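Local coordinates for protein soluble lytic murein transglycosylase (Escherichia coli, PDB 1QSA) that cleaves the glycosidic bonds between N-acetylmuramic acid and N-acetylglucosamine residues of peptidoglycan, forming a 1,6-anhydro bond in the muramic acid residue, at residues K458-G463 against T525-G530; I466-A471 against Y600-K605; G500-T505 against P512-P517. One frame throughout, in Å; residues are numbered along the deposited sequence. Where two conformers were deposited one is given.

How the contacts relate
From the N terminus, 458-463 opens contact 1, and 466-471, just after it, opens contact 2. The segments 500-505 and 512-517 then meet in contact 3, closing a short loop nested inside both others. Next comes 525-530, which closes contact 1, and 600-605 closes contact 2 far down the chain. Contacts 1 and 2 therefore cross. Contact 1 ties helix 454-461 to helix 523-540. Contact 2 ties helix 468-479 to the turn after helix 582-601. Contact 3 folds a loop back on helix 499-509. Thr461 packs on Gln468, joining contacts 1 and 2. Ile529 packs on Tyr514 and Ala502, joining contacts 1 and 3. Contacts 2 and 3 do not touch.

Contact 1: residues K458-G463 against T525-G530; sequences KRYTSG and TNINIG
One face of the Tyr460 ring lies over the backbone of Asn528 on helix 523-540. Asn528 CA is 3.7 Å from Tyr460 CD1. The side-chain amide of Asn528 follows the ring toward CE1, where Asn528 OD1 is 3.5 Å from Tyr460 CE1. Amide and ring planes are 35° apart, so the amide is not stacked flat. Asn528 CG stands anti to its own backbone N (chi1 -178°), which carries the amide out beside the tyrosine. Ile527 CG2 comes in obliquely at the base of the ring. It lies 3.9 Å from Tyr460 CB, and the two side chains cross at about a right angle. The helices come close here: the CA atoms of Tyr460 and Asn528 are 6.1 Å apart.

Ile527 also packs on Leu456 and Phe457 of helix 454-461. Its side chain is about 11 Å from that of Glu478, the predicted active-site residue of this Slt-type domain. The ring hydroxyl of Tyr460 hydrogen-bonds to Glu524, whose carboxylate also takes a salt bridge from Arg459.

Between the two segments the contact is van der Waals: Asn528 CA and CB lie over the CD1-CE1 side of the ring, and the amide sits past its rim. A polar link to helix 523-540 comes from Glu524, and Arg459 would probably stabilise its negative charge. Ile527 near CB, Asn528 along CD1 and CE1, and a bond at OH thus hold the ring.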
ATOM      1  N   LYS A 458       9.818  16.867  20.514  1.00 13.83           N
ATOM      2  CA  LYS A 458       9.774  17.315  21.898  1.00 15.80           C
ATOM      3  C   LYS A 458       9.221  18.733  21.936  1.00 14.90           C
ATOM      4  O   LYS A 458       8.255  19.018  22.645  1.00 16.06           O
ATOM      5  CB  LYS A 458      11.174  17.278  22.533  1.00 18.33           C
ATOM      6  CG  LYS A 458      11.170  17.676  24.010  1.00 20.27           C
ATOM      7  CD  LYS A 458      12.567  17.640  24.603  1.00 27.85           C
ATOM      8  CE  LYS A 458      12.541  17.969  26.097  1.00 31.46           C
ATOM      9  NZ  LYS A 458      13.929  18.189  26.638  1.00 34.15           N
ATOM     10  N   ARG A 459       9.799  19.609  21.118  1.00 14.95           N
ATOM     11  CA  ARG A 459       9.374  20.998  21.058  1.00 16.10           C
ATOM     12  C   ARG A 459       7.899  21.169  20.703  1.00 14.70           C
ATOM     13  O   ARG A 459       7.199  21.959  21.335  1.00 14.96           O
ATOM     14  CB  ARG A 459      10.233  21.767  20.046  1.00 18.67           C
ATOM     15  CG  ARG A 459       9.904  23.252  19.932  1.00 23.07           C
ATOM     16  CD  ARG A 459      10.624  23.909  18.762  1.00 28.80           C
ATOM     17  NE  ARG A 459      12.027  23.507  18.676  1.00 30.61           N
ATOM     18  CZ  ARG A 459      12.788  23.673  17.597  1.00 33.67           C
ATOM     19  NH1 ARG A 459      12.297  24.255  16.512  1.00 32.70           N
ATOM     20  NH2 ARG A 459      14.051  23.268  17.608  1.00 34.40           N
ATOM     21  N   TYR A 460       7.426  20.402  19.720  1.00 11.68           N
ATOM     22  CA  TYR A 460       6.045  20.509  19.263  1.00 11.20           C
ATOM     23  C   TYR A 460       4.995  19.734  20.037  1.00 10.63           C
ATOM     24  O   TYR A 460       3.818  19.774  19.683  1.00 12.88           O
ATOM     25  CB  TYR A 460       5.948  20.258  17.756  1.00 11.53           C
ATOM     26  CG  TYR A 460       6.488  21.426  16.964  1.00 12.68           C
ATOM     27  CD1 TYR A 460       5.697  22.545  16.733  1.00 12.55           C
ATOM     28  CD2 TYR A 460       7.809  21.446  16.502  1.00 13.56           C
ATOM     29  CE1 TYR A 460       6.201  23.656  16.062  1.00 14.01           C
ATOM     30  CE2 TYR A 460       8.328  22.570  15.827  1.00 13.06           C
ATOM     31  CZ  TYR A 460       7.505  23.665  15.618  1.00 15.38           C
ATOM     32  OH  TYR A 460       7.961  24.785  14.966  1.00 16.24           O
ATOM     33  N   THR A 461       5.417  18.981  21.049  1.00 10.67           N
ATOM     34  CA  THR A 461       4.457  18.299  21.901  1.00 10.95           C
ATOM     35  C   THR A 461       4.520  18.815  23.340  1.00 12.54           C
ATOM     36  O   THR A 461       3.647  18.485  24.133  1.00 10.87           O
ATOM     37  CB  THR A 461       4.577  16.746  21.919  1.00 12.73           C
ATOM     38  OG1 THR A 461       5.891  16.351  22.334  1.00 12.34           O
ATOM     39  CG2 THR A 461       4.283  16.159  20.532  1.00 11.38           C
ATOM     40  N   SER A 462       5.527  19.634  23.670  1.00 12.13           N
ATOM     41  CA  SER A 462       5.657  20.177  25.033  1.00 15.67           C
ATOM     42  C   SER A 462       4.431  20.959  25.517  1.00 15.39           C
ATOM     43  O   SER A 462       4.068  20.894  26.707  1.00 16.54           O
ATOM     44  CB  SER A 462       6.905  21.062  25.145  0.70 16.10           C
ATOM     45  OG  SER A 462       6.832  22.159  24.255  0.70 16.76           O
ATOM     46  N   GLY A 463       3.792  21.690  24.606  1.00 13.13           N
ATOM     47  CA  GLY A 463       2.619  22.462  24.973  1.00 14.28           C
ATOM     48  C   GLY A 463       1.320  21.763  24.612  1.00 14.51           C
ATOM     49  O   GLY A 463       0.273  22.397  24.561  1.00 15.69           O
ATOM     50  N   THR A 525       7.828  22.035   9.569  1.00 10.96           N
ATOM     51  CA  THR A 525       6.492  22.488   9.177  1.00 11.18           C
ATOM     52  C   THR A 525       5.501  21.326   9.323  1.00 11.48           C
ATOM     53  O   THR A 525       4.415  21.496   9.883  1.00 12.59           O
ATOM     54  CB  THR A 525       6.474  22.978   7.703  1.00 12.73           C
ATOM     55  OG1 THR A 525       7.436  24.030   7.542  1.00 14.81           O
ATOM     56  CG2 THR A 525       5.094  23.504   7.324  1.00 12.64           C
ATOM     57  N   ASN A 526       5.907  20.153   8.836  1.00 10.80           N
ATOM     58  CA  ASN A 526       5.064  18.966   8.872  1.00  9.51           C
ATOM     59  C   ASN A 526       4.747  18.573  10.326  1.00  9.71           C
ATOM     60  O   ASN A 526       3.592  18.360  10.684  1.00 10.83           O
ATOM     61  CB  ASN A 526       5.757  17.815   8.127  1.00  7.78           C
ATOM     62  CG  ASN A 526       4.825  16.668   7.867  1.00 11.05           C
ATOM     63  OD1 ASN A 526       4.556  15.864   8.756  1.00 11.45           O
ATOM     64  ND2 ASN A 526       4.300  16.591   6.644  1.00 10.39           N
ATOM     65  N   ILE A 527       5.769  18.536  11.173  1.00 10.59           N
ATOM     66  CA  ILE A 527       5.582  18.192  12.583  1.00 10.38           C
ATOM     67  C   ILE A 527       4.696  19.226  13.293  1.00 10.42           C
ATOM     68  O   ILE A 527       3.844  18.871  14.089  1.00 10.36           O
ATOM     69  CB  ILE A 527       6.958  18.005  13.294  1.00 10.83           C
ATOM     70  CG1 ILE A 527       7.632  16.734  12.764  1.00 11.33           C
ATOM     71  CG2 ILE A 527       6.793  17.895  14.809  1.00 11.42           C
ATOM     72  CD1 ILE A 527       9.122  16.616  13.112  1.00 12.82           C
ATOM     73  N   ASN A 528       4.869  20.498  12.958  1.00 10.40           N
ATOM     74  CA  ASN A 528       4.060  21.576  13.542  1.00 10.48           C
ATOM     75  C   ASN A 528       2.562  21.354  13.220  1.00 10.96           C
ATOM     76  O   ASN A 528       1.720  21.212  14.127  1.00 10.65           O
ATOM     77  CB  ASN A 528       4.551  22.909  12.953  1.00 11.32           C
ATOM     78  CG  ASN A 528       3.822  24.129  13.522  1.00 12.84           C
ATOM     79  OD1 ASN A 528       3.112  24.043  14.525  1.00 15.28           O
ATOM     80  ND2 ASN A 528       3.999  25.274  12.872  1.00 14.85           N
ATOM     81  N   ILE A 529       2.237  21.251  11.928  1.00  9.08           N
ATOM     82  CA  ILE A 529       0.847  21.086  11.512  1.00  9.81           C
ATOM     83  C   ILE A 529       0.262  19.724  11.880  1.00 10.22           C
ATOM     84  O   ILE A 529      -0.899  19.625  12.304  1.00 10.00           O
ATOM     85  CB  ILE A 529       0.707  21.369   9.999  1.00 10.49           C
ATOM     86  CG1 ILE A 529       1.090  22.828   9.737  1.00 10.43           C
ATOM     87  CG2 ILE A 529      -0.737  21.097   9.511  1.00 12.27           C
ATOM     88  CD1 ILE A 529       1.162  23.226   8.267  1.00 12.32           C
ATOM     89  N   GLY A 530       1.092  18.690  11.791  1.00  8.88           N
ATOM     90  CA  GLY A 530       0.638  17.344  12.105  1.00  9.06           C
ATOM     91  C   GLY A 530       0.376  17.146  13.583  1.00  8.97           C
ATOM     92  O   GLY A 530      -0.652  16.564  13.960  1.00 11.43           O
TER

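Contact 2: residues I466-A471 against Y600-K605. With SO4 (sulfate ion), chain L.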
ATOM      1  N   ILE A 466      -0.911  15.365  23.743  1.00 10.82           N
ATOM      2  CA  ILE A 466      -0.432  14.158  23.065  1.00  9.73           C
ATOM      3  C   ILE A 466       1.015  13.888  23.486  1.00  9.98           C
ATOM      4  O   ILE A 466       1.833  14.815  23.549  1.00 11.32           O
ATOM      5  CB  ILE A 466      -0.468  14.286  21.493  1.00 10.04           C
ATOM      6  CG1 ILE A 466       0.186  15.598  21.021  1.00  8.52           C
ATOM      7  CG2 ILE A 466      -1.908  14.128  20.980  1.00  9.43           C
ATOM      8  CD1 ILE A 466       0.489  15.608  19.511  1.00  8.87           C
ATOM      9  N   PRO A 467       1.324  12.645  23.888  1.00 10.55           N
ATOM     10  CA  PRO A 467       2.700  12.320  24.294  1.00 10.65           C
ATOM     11  C   PRO A 467       3.669  12.410  23.104  1.00 11.65           C
ATOM     12  O   PRO A 467       3.288  12.154  21.958  1.00 10.55           O
ATOM     13  CB  PRO A 467       2.582  10.867  24.760  1.00 12.04           C
ATOM     14  CG  PRO A 467       1.175  10.756  25.229  1.00 12.18           C
ATOM     15  CD  PRO A 467       0.409  11.527  24.163  1.00 10.34           C
ATOM     16  N   GLN A 468       4.917  12.777  23.370  1.00 10.17           N
ATOM     17  CA  GLN A 468       5.924  12.838  22.299  1.00  9.86           C
ATOM     18  C   GLN A 468       6.036  11.472  21.602  1.00  9.58           C
ATOM     19  O   GLN A 468       6.061  11.397  20.377  1.00 10.00           O
ATOM     20  CB  GLN A 468       7.289  13.231  22.854  1.00 11.34           C
ATOM     21  CG  GLN A 468       8.327  13.450  21.747  1.00 12.04           C
ATOM     22  CD  GLN A 468       9.729  13.626  22.290  1.00 15.21           C
ATOM     23  OE1 GLN A 468       9.913  14.158  23.384  1.00 15.24           O
ATOM     24  NE2 GLN A 468      10.725  13.181  21.532  1.00 15.06           N
ATOM     25  N   SER A 469       6.080  10.398  22.388  1.00 10.38           N
ATOM     26  CA  SER A 469       6.184   9.037  21.862  1.00 10.59           C
ATOM     27  C   SER A 469       5.036   8.715  20.903  1.00  9.30           C
ATOM     28  O   SER A 469       5.234   8.065  19.874  1.00 11.99           O
ATOM     29  CB  SER A 469       6.201   8.027  23.022  1.00 11.48           C
ATOM     30  OG  SER A 469       4.963   8.031  23.729  1.00 10.83           O
ATOM     31  N   TYR A 470       3.850   9.206  21.240  1.00 10.26           N
ATOM     32  CA  TYR A 470       2.664   8.971  20.437  1.00  8.44           C
ATOM     33  C   TYR A 470       2.753   9.674  19.079  1.00  9.42           C
ATOM     34  O   TYR A 470       2.431   9.070  18.050  1.00  8.24           O
ATOM     35  CB  TYR A 470       1.414   9.390  21.213  1.00  8.58           C
ATOM     36  CG  TYR A 470       0.147   9.214  20.428  1.00  9.70           C
ATOM     37  CD1 TYR A 470      -0.167   7.979  19.839  1.00  9.15           C
ATOM     38  CD2 TYR A 470      -0.720  10.290  20.219  1.00  9.49           C
ATOM     39  CE1 TYR A 470      -1.316   7.825  19.050  1.00  9.43           C
ATOM     40  CE2 TYR A 470      -1.866  10.147  19.441  1.00  9.77           C
ATOM     41  CZ  TYR A 470      -2.156   8.917  18.860  1.00  9.44           C
ATOM     42  OH  TYR A 470      -3.277   8.795  18.062  1.00  8.10           O
ATOM     43  N   ALA A 471       3.162  10.946  19.077  1.00  9.07           N
ATOM     44  CA  ALA A 471       3.326  11.694  17.816  1.00  9.01           C
ATOM     45  C   ALA A 471       4.358  10.984  16.934  1.00  8.89           C
ATOM     46  O   ALA A 471       4.182  10.854  15.717  1.00  9.18           O
ATOM     47  CB  ALA A 471       3.765  13.118  18.089  1.00 10.67           C
ATOM     48  N   TYR A 600       9.665   2.639  25.171  1.00 13.65           N
ATOM     49  CA  TYR A 600      10.794   1.834  25.616  1.00 14.52           C
ATOM     50  C   TYR A 600      12.124   2.524  25.311  1.00 14.97           C
ATOM     51  O   TYR A 600      12.974   2.662  26.199  1.00 15.33           O
ATOM     52  CB  TYR A 600      10.774   0.436  24.983  1.00 14.51           C
ATOM     53  CG  TYR A 600      11.992  -0.375  25.361  1.00 15.48           C
ATOM     54  CD1 TYR A 600      12.047  -1.054  26.575  1.00 17.99           C
ATOM     55  CD2 TYR A 600      13.117  -0.405  24.531  1.00 17.01           C
ATOM     56  CE1 TYR A 600      13.196  -1.744  26.955  1.00 19.74           C
ATOM     57  CE2 TYR A 600      14.270  -1.088  24.906  1.00 18.72           C
ATOM     58  CZ  TYR A 600      14.298  -1.751  26.114  1.00 20.22           C
ATOM     59  OH  TYR A 600      15.432  -2.435  26.484  1.00 24.21           O
ATOM     60  N   PHE A 601      12.300   2.967  24.066  1.00 14.41           N
ATOM     61  CA  PHE A 601      13.539   3.622  23.673  1.00 15.11           C
ATOM     62  C   PHE A 601      13.747   4.991  24.314  1.00 17.75           C
ATOM     63  O   PHE A 601      14.861   5.511  24.327  1.00 18.84           O
ATOM     64  CB  PHE A 601      13.673   3.646  22.145  1.00 14.43           C
ATOM     65  CG  PHE A 601      13.930   2.290  21.557  1.00 13.23           C
ATOM     66  CD1 PHE A 601      15.079   1.572  21.906  1.00 13.43           C
ATOM     67  CD2 PHE A 601      13.014   1.703  20.690  1.00 12.83           C
ATOM     68  CE1 PHE A 601      15.307   0.285  21.406  1.00 14.60           C
ATOM     69  CE2 PHE A 601      13.232   0.418  20.183  1.00 12.96           C
ATOM     70  CZ  PHE A 601      14.381  -0.297  20.542  1.00 15.26           C
ATOM     71  N   MET A 602      12.683   5.550  24.888  1.00 16.97           N
ATOM     72  CA  MET A 602      12.766   6.829  25.581  1.00 20.12           C
ATOM     73  C   MET A 602      12.968   6.612  27.090  1.00 20.88           C
ATOM     74  O   MET A 602      13.011   7.570  27.864  1.00 22.31           O
ATOM     75  CB  MET A 602      11.507   7.654  25.341  1.00 21.34           C
ATOM     76  CG  MET A 602      11.371   8.140  23.914  1.00 23.27           C
ATOM     77  SD  MET A 602       9.829   9.029  23.699  1.00 27.97           S
ATOM     78  CE  MET A 602       9.750   9.093  21.940  1.00 28.70           C
ATOM     79  N   GLY A 603      13.050   5.349  27.501  1.00 21.03           N
ATOM     80  CA  GLY A 603      13.266   5.027  28.905  1.00 22.35           C
ATOM     81  C   GLY A 603      12.033   4.900  29.782  1.00 24.28           C
ATOM     82  O   GLY A 603      12.146   4.914  31.013  1.00 24.24           O
ATOM     83  N   ASP A 604      10.858   4.790  29.163  1.00 23.49           N
ATOM     84  CA  ASP A 604       9.603   4.652  29.894  1.00 23.38           C
ATOM     85  C   ASP A 604       9.046   3.236  29.784  1.00 23.09           C
ATOM     86  O   ASP A 604       9.482   2.453  28.946  1.00 22.84           O
ATOM     87  CB  ASP A 604       8.571   5.650  29.373  1.00 24.82           C
ATOM     88  CG  ASP A 604       9.035   7.086  29.498  1.00 28.31           C
ATOM     89  OD1 ASP A 604       9.551   7.472  30.571  1.00 28.61           O
ATOM     90  OD2 ASP A 604       8.887   7.835  28.516  1.00 28.64           O
ATOM     91  N   LYS A 605       8.094   2.913  30.656  1.00 22.43           N
ATOM     92  CA  LYS A 605       7.455   1.599  30.688  1.00 24.00           C
ATOM     93  C   LYS A 605       6.554   1.442  29.465  1.00 22.10           C
ATOM     94  O   LYS A 605       5.615   2.214  29.265  1.00 22.76           O
ATOM     95  CB  LYS A 605       6.650   1.464  31.981  1.00 26.08           C
ATOM     96  CG  LYS A 605       6.097   0.075  32.258  1.00 31.84           C
ATOM     97  CD  LYS A 605       5.535   0.005  33.678  1.00 36.03           C
ATOM     98  CE  LYS A 605       4.773  -1.295  33.928  1.00 39.68           C
ATOM     99  NZ  LYS A 605       5.580  -2.522  33.647  1.00 42.60           N
TER
HETATM  100  S   SO4 L 711       5.441  13.571  27.137  1.00 51.60           S
HETATM  101  O1  SO4 L 711       5.537  14.016  25.736  1.00 50.32           O
HETATM  102  O2  SO4 L 711       5.699  12.123  27.224  1.00 53.08           O
HETATM  103  O3  SO4 L 711       6.439  14.287  27.952  1.00 53.78           O
HETATM  104  O4  SO4 L 711       4.091  13.849  27.661  1.00 53.10           O
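Met602 lays its thioether end against Ser469, joining the first turn of helix 468-479 to a Schellman motif that ends helix 582-601. The first of these helices belongs to the lysozyme-like Slt domain.

The apolar part rests on one side chain. Met602 CE is 3.6 Å from Ser469 CA, and Met602 SD is 3.8 Å from Ser469 CB. The methionine runs out straight beyond CG (chi2 177°) and carries SD and CE across to helix 468-479. Met602 CE also meets the amide end of Gln468, 4.2 Å from Gln468 NE2. Leu451 touches Met602 as well. Serine in place of Met602 would remove both SD and CE, and would probably open a gap over Ser469 CA and leave Ser469 CB without its sulfur neighbour.

The polar groups look to other partners. Ser469 OG hydrogen-bonds to Asp595, which ties helix 468-479 to helix 582-601 itself. Gln468 NE2 has a weak bond to Asn454.

Backbone bonds shape both ends. In the Schellman motif Gly603 N bonds to Tyr600 O at 3.0 Å, and Gly603 has a positive phi of 88°. Pro467 is the N-cap of helix 468-479, and its O accepts from Ala471 N at 3.1 Å. The positive end of that helix would favour an anion. A sulfate, probably from the crystallisation liquor, sits there: Gln468 N donates to its O1 at 2.7 Å, with an N-H...O angle of 159°.

Contact 3: residues G500-T505 against P512-P517; sequences GTATHT and PGYSSP. With SO4 (sulfate ion), chain J.
Within the lysozyme-like Slt domain, Tyr514 folds the loop after helix 499-509 back onto that same helix, where it meets Ala502 and Thr503. This is a local return, since six residues separate the two segments. It lies away from the predicted active site.

The phenol end of Tyr514 does the touching. Ala502 CB is 3.4 Å from Tyr514 OH and 3.7 Å from Tyr514 CZ. The methyl comes in obliquely at the hydroxyl end of the ring. Thr503 adds a looser contact, its N being 4.3 Å from Tyr514 CE2. With chi1 of Tyr514 at -176°, CG points away from the backbone N and the ring reaches from the loop to the helix. Elsewhere Tyr514 packs on Val506, Leu520 and Ile529, which places it between helix 499-509 and helix 523-540.

The loop has its own brace. Gln519 accepts from the backbone N of both Ser515 and Ser516 through OE1, and donates to Gly513 O through NE2.

The helix is held by its own bonds. Thr501 O is gripped twice by one residue: Thr505 N and Thr505 OG1 each bond to it at 2.8 Å, from opposite faces of the carbonyl plane. The hydroxyl sits 38° out of that plane. Thr503 OG1 likewise turns back to the helix, bonding to Pro499 O.

Near the start of the helix the backbone faces an anion. Gly500 has no side chain, and a CB there would clash with sulfate O3. The sulfate probably came from the crystallisation liquor. Gly500 N donates to its O2 at 2.8 Å, with an N-H...O angle of 157°.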
ATOM      1  N   GLY A 500      -5.858  19.630   2.306  1.00 15.48           N
ATOM      2  CA  GLY A 500      -7.085  20.140   2.912  1.00 15.77           C
ATOM      3  C   GLY A 500      -6.994  20.168   4.430  1.00 15.12           C
ATOM      4  O   GLY A 500      -7.386  21.142   5.075  1.00 15.84           O
ATOM      5  N   THR A 501      -6.453  19.091   5.000  1.00 14.23           N
ATOM      6  CA  THR A 501      -6.270  18.988   6.439  1.00 14.55           C
ATOM      7  C   THR A 501      -5.320  20.073   6.943  1.00 13.04           C
ATOM      8  O   THR A 501      -5.560  20.668   7.993  1.00 14.37           O
ATOM      9  CB  THR A 501      -5.682  17.633   6.812  1.00 14.88           C
ATOM     10  OG1 THR A 501      -6.521  16.606   6.276  1.00 15.67           O
ATOM     11  CG2 THR A 501      -5.594  17.492   8.324  1.00 14.94           C
ATOM     12  N   ALA A 502      -4.234  20.309   6.207  1.00 13.13           N
ATOM     13  CA  ALA A 502      -3.262  21.336   6.590  1.00 12.10           C
ATOM     14  C   ALA A 502      -3.928  22.713   6.642  1.00 13.32           C
ATOM     15  O   ALA A 502      -3.799  23.450   7.622  1.00 10.99           O
ATOM     16  CB  ALA A 502      -2.076  21.346   5.605  1.00 11.68           C
ATOM     17  N   THR A 503      -4.661  23.046   5.582  1.00 13.04           N
ATOM     18  CA  THR A 503      -5.356  24.328   5.496  1.00 14.78           C
ATOM     19  C   THR A 503      -6.354  24.489   6.645  1.00 14.65           C
ATOM     20  O   THR A 503      -6.389  25.527   7.316  1.00 14.89           O
ATOM     21  CB  THR A 503      -6.095  24.451   4.141  1.00 16.03           C
ATOM     22  OG1 THR A 503      -5.139  24.423   3.080  1.00 17.61           O
ATOM     23  CG2 THR A 503      -6.874  25.758   4.067  1.00 17.92           C
ATOM     24  N   HIS A 504      -7.131  23.440   6.903  1.00 14.41           N
ATOM     25  CA  HIS A 504      -8.129  23.461   7.966  1.00 16.62           C
ATOM     26  C   HIS A 504      -7.493  23.582   9.356  1.00 14.98           C
ATOM     27  O   HIS A 504      -7.976  24.324  10.206  1.00 15.13           O
ATOM     28  CB  HIS A 504      -8.989  22.198   7.872  1.00 20.04           C
ATOM     29  CG  HIS A 504     -10.190  22.212   8.764  1.00 26.35           C
ATOM     30  ND1 HIS A 504     -10.663  21.079   9.392  1.00 29.70           N
ATOM     31  CD2 HIS A 504     -11.033  23.214   9.111  1.00 29.48           C
ATOM     32  CE1 HIS A 504     -11.748  21.381  10.084  1.00 31.24           C
ATOM     33  NE2 HIS A 504     -11.992  22.670   9.929  1.00 32.35           N
ATOM     34  N   THR A 505      -6.372  22.890   9.558  1.00 13.60           N
ATOM     35  CA  THR A 505      -5.654  22.902  10.836  1.00 12.70           C
ATOM     36  C   THR A 505      -5.031  24.274  11.111  1.00 12.63           C
ATOM     37  O   THR A 505      -5.123  24.809  12.217  1.00 12.49           O
ATOM     38  CB  THR A 505      -4.557  21.798  10.844  1.00 12.87           C
ATOM     39  OG1 THR A 505      -5.188  20.513  10.795  1.00 12.82           O
ATOM     40  CG2 THR A 505      -3.704  21.882  12.102  1.00 12.58           C
ATOM     41  N   PRO A 512       0.746  30.474  12.027  1.00 16.41           N
ATOM     42  CA  PRO A 512       1.298  31.408  11.047  1.00 16.91           C
ATOM     43  C   PRO A 512       2.284  30.776  10.056  1.00 18.31           C
ATOM     44  O   PRO A 512       2.828  29.698  10.306  1.00 18.05           O
ATOM     45  CB  PRO A 512       2.038  32.413  11.932  1.00 15.73           C
ATOM     46  CG  PRO A 512       2.607  31.544  13.010  1.00 17.07           C
ATOM     47  CD  PRO A 512       1.524  30.495  13.283  1.00 16.45           C
ATOM     48  N   GLY A 513       2.483  31.460   8.932  1.00 18.53           N
ATOM     49  CA  GLY A 513       3.461  31.040   7.942  1.00 20.60           C
ATOM     50  C   GLY A 513       3.215  29.966   6.912  1.00 21.58           C
ATOM     51  O   GLY A 513       4.134  29.645   6.156  1.00 21.74           O
ATOM     52  N   TYR A 514       1.999  29.443   6.839  1.00 19.40           N
ATOM     53  CA  TYR A 514       1.684  28.397   5.876  1.00 20.83           C
ATOM     54  C   TYR A 514       0.926  28.926   4.652  1.00 22.41           C
ATOM     55  O   TYR A 514      -0.188  29.435   4.771  1.00 23.08           O
ATOM     56  CB  TYR A 514       0.869  27.289   6.564  1.00 18.62           C
ATOM     57  CG  TYR A 514       0.576  26.108   5.666  1.00 16.65           C
ATOM     58  CD1 TYR A 514       1.584  25.199   5.330  1.00 17.92           C
ATOM     59  CD2 TYR A 514      -0.706  25.892   5.150  1.00 16.67           C
ATOM     60  CE1 TYR A 514       1.322  24.105   4.509  1.00 17.84           C
ATOM     61  CE2 TYR A 514      -0.974  24.798   4.319  1.00 15.42           C
ATOM     62  CZ  TYR A 514       0.048  23.912   4.008  1.00 17.55           C
ATOM     63  OH  TYR A 514      -0.204  22.820   3.207  1.00 17.82           O
ATOM     64  N   SER A 515       1.504  28.743   3.469  1.00 23.43           N
ATOM     65  CA  SER A 515       0.869  29.205   2.235  1.00 25.11           C
ATOM     66  C   SER A 515       0.815  28.195   1.083  1.00 25.49           C
ATOM     67  O   SER A 515       0.083  28.412   0.118  1.00 26.15           O
ATOM     68  CB  SER A 515       1.539  30.499   1.749  1.00 26.60           C
ATOM     69  OG  SER A 515       2.919  30.299   1.489  1.00 29.68           O
ATOM     70  N   SER A 516       1.532  27.075   1.190  1.00 23.17           N
ATOM     71  CA  SER A 516       1.542  26.091   0.105  1.00 22.01           C
ATOM     72  C   SER A 516       1.799  24.658   0.590  1.00 20.47           C
ATOM     73  O   SER A 516       2.621  24.444   1.476  1.00 19.80           O
ATOM     74  CB  SER A 516       2.622  26.502  -0.905  0.53 22.57           C
ATOM     75  OG  SER A 516       2.985  25.446  -1.770  0.53 21.86           O
ATOM     76  N   PRO A 517       1.120  23.661  -0.013  1.00 21.05           N
ATOM     77  CA  PRO A 517       1.284  22.251   0.365  1.00 19.54           C
ATOM     78  C   PRO A 517       2.722  21.768   0.216  1.00 18.23           C
ATOM     79  O   PRO A 517       3.113  20.783   0.838  1.00 15.52           O
ATOM     80  CB  PRO A 517       0.360  21.512  -0.607  1.00 22.47           C
ATOM     81  CG  PRO A 517      -0.659  22.517  -0.977  1.00 24.12           C
ATOM     82  CD  PRO A 517       0.116  23.803  -1.080  1.00 21.49           C
TER
HETATM   83  S   SO4 J 709      -7.524  17.603  -0.390  1.00 51.84           S
HETATM   84  O1  SO4 J 709      -6.755  17.489  -1.646  1.00 51.10           O
HETATM   85  O2  SO4 J 709      -6.616  17.461   0.766  1.00 48.44           O
HETATM   86  O3  SO4 J 709      -8.203  18.916  -0.341  1.00 50.62           O
HETATM   87  O4  SO4 J 709      -8.536  16.525  -0.336  1.00 51.92           O